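Local coordinates for protein putative branched-chain amino acid ABC transporter (Chromobacterium violaceum, PDB 4PYR) that is a putative periplasmic-binding-protein-like lipoprotein of the LppC family that binds glutathione in the crystal and may regulate an enzyme, at residues Arg111-Ala114 with Arg115-Asp119. Residues are numbered along the deposited sequence; the frame is centred on the assembly and turned at random.
Sequences RQLA and RLMRD
R115 folds its guanidinium back over the preceding turn of helix 106-119, NH2 lying 3.3 Å from CG of Q112 and NH1 3.8 Å from CB of R111. With CG beside the backbone N (chi1 -63°) the chain runs toward the helix start, and a bend at chi3 brings one guanidinium face over R111 O and Q112 N, both displaced toward its rim. The Q112 amide is nearly parallel to the guanidinium (5°) but does not stack on it; its OE1 accepts a hydrogen bond from L294 N. R115 NH1 forms a salt bridge with E145, which R111 also touches, probably easing the closeness of the two arginines. Elsewhere on the helix, L113 CD1 meets L116 CD2 at 4.2 Å, and the selenium of M117 packs against L113 CG, also at 4.2 Å. Y200 touches all three, while F142 of helix 133-150 touches A114 and M117. Along the backbone, R115 N hydrogen-bonds to R111 O at 3.1 Å; L116 N to Q112 O, M117 N to L113 O and R118 N to A114 O repeat the i to i+4 pattern. This is an amphipathic alpha-helix packed on the mixed sheet of a periplasmic-binding-protein-like fold.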
loop_
_atom_site.group_PDB
_atom_site.type_symbol
_atom_site.label_atom_id
_atom_site.label_comp_id
_atom_site.label_asym_id
_atom_site.label_seq_id
_atom_site.Cartn_x
_atom_site.Cartn_y
_atom_site.Cartn_z
ATOM N N ARG A 111 4.909 9.266 4.266
ATOM C CA ARG A 111 6.151 9.883 3.856
ATOM C C ARG A 111 5.957 10.644 2.542
ATOM O O ARG A 111 6.404 11.782 2.373
ATOM C CB ARG A 111 7.207 8.803 3.690
ATOM C CG ARG A 111 7.745 8.287 4.997
ATOM C CD ARG A 111 9.021 7.496 4.710
ATOM N NE ARG A 111 8.668 6.125 4.374
ATOM C CZ ARG A 111 8.346 5.203 5.284
ATOM N NH1 ARG A 111 8.364 5.485 6.592
ATOM N NH2 ARG A 111 8.024 3.987 4.886
ATOM N N GLN A 112 5.317 10.003 1.576
ATOM C CA GLN A 112 5.018 10.675 0.361
ATOM C C GLN A 112 4.185 11.916 0.498
ATOM O O GLN A 112 4.473 12.911 -0.160
ATOM C CB GLN A 112 4.345 9.727 -0.563
ATOM C CG GLN A 112 5.362 8.748 -1.125
ATOM C CD GLN A 112 4.648 7.853 -2.074
ATOM O OE1 GLN A 112 4.124 8.331 -3.103
ATOM N NE2 GLN A 112 4.522 6.566 -1.705
ATOM N N LEU A 113 3.186 11.870 1.376
ATOM C CA LEU A 113 2.370 13.041 1.556
ATOM C C LEU A 113 3.200 14.249 2.031
ATOM O O LEU A 113 2.997 15.363 1.572
ATOM C CB LEU A 113 1.251 12.759 2.545
ATOM C CG LEU A 113 0.168 13.824 2.559
ATOM C CD1 LEU A 113 -0.610 13.797 1.257
ATOM C CD2 LEU A 113 -0.704 13.567 3.779
ATOM N N ALA A 114 4.156 14.007 2.923
ATOM C CA ALA A 114 5.036 15.067 3.330
ATOM C C ALA A 114 5.808 15.598 2.143
ATOM O O ALA A 114 5.954 16.794 2.009
ATOM C CB ALA A 114 5.986 14.586 4.409
ATOM N N ARG A 115 6.353 14.704 1.305
ATOM C CA ARG A 115 7.038 15.137 0.107
ATOM C C ARG A 115 6.157 15.920 -0.879
ATOM O O ARG A 115 6.607 16.929 -1.434
ATOM C CB ARG A 115 7.728 13.926 -0.553
ATOM C CG ARG A 115 8.815 13.326 0.345
ATOM C CD ARG A 115 9.748 12.410 -0.419
ATOM N NE ARG A 115 9.123 11.139 -0.755
ATOM C CZ ARG A 115 9.175 10.042 0.012
ATOM N NH1 ARG A 115 9.808 10.041 1.183
ATOM N NH2 ARG A 115 8.569 8.933 -0.392
ATOM N N LEU A 116 4.902 15.487 -1.042
ATOM C CA LEU A 116 3.928 16.187 -1.908
ATOM C C LEU A 116 3.704 17.600 -1.414
ATOM O O LEU A 116 3.663 18.578 -2.186
ATOM C CB LEU A 116 2.558 15.470 -1.976
ATOM C CG LEU A 116 1.395 16.211 -2.683
ATOM C CD1 LEU A 116 1.682 16.463 -4.150
ATOM C CD2 LEU A 116 0.111 15.418 -2.522
HETATM N N MSE A 117 3.539 17.709 -0.102
HETATM C CA MSE A 117 3.278 19.009 0.440
HETATM C C MSE A 117 4.430 19.948 0.339
HETATM O O MSE A 117 4.247 21.156 0.128
HETATM C CB MSE A 117 2.789 18.795 1.841
HETATM C CG MSE A 117 1.325 18.335 1.878
HETATM SE SE MSE A 117 0.687 17.855 3.658
HETATM C CE MSE A 117 0.150 19.689 4.152
ATOM N N ARG A 118 5.652 19.432 0.482
ATOM C CA ARG A 118 6.827 20.224 0.193
ATOM C C ARG A 118 6.868 20.700 -1.250
ATOM O O ARG A 118 7.105 21.871 -1.528
ATOM C CB ARG A 118 8.070 19.400 0.502
ATOM C CG ARG A 118 8.328 19.297 1.976
ATOM C CD ARG A 118 8.681 20.664 2.512
ATOM N NE ARG A 118 10.092 21.002 2.331
ATOM C CZ ARG A 118 10.675 22.013 2.966
ATOM N NH1 ARG A 118 9.946 22.734 3.813
ATOM N NH2 ARG A 118 11.951 22.281 2.783
ATOM N N ASP A 119 6.610 19.789 -2.174
ATOM C CA ASP A 119 6.541 20.170 -3.575
ATOM C C ASP A 119 5.549 21.294 -3.843
ATOM O O ASP A 119 5.812 22.195 -4.650
ATOM C CB ASP A 119 6.152 19.006 -4.453
ATOM C CG ASP A 119 6.526 19.274 -5.882
ATOM O OD1 ASP A 119 7.697 19.686 -6.121
ATOM O OD2 ASP A 119 5.639 19.137 -6.742
#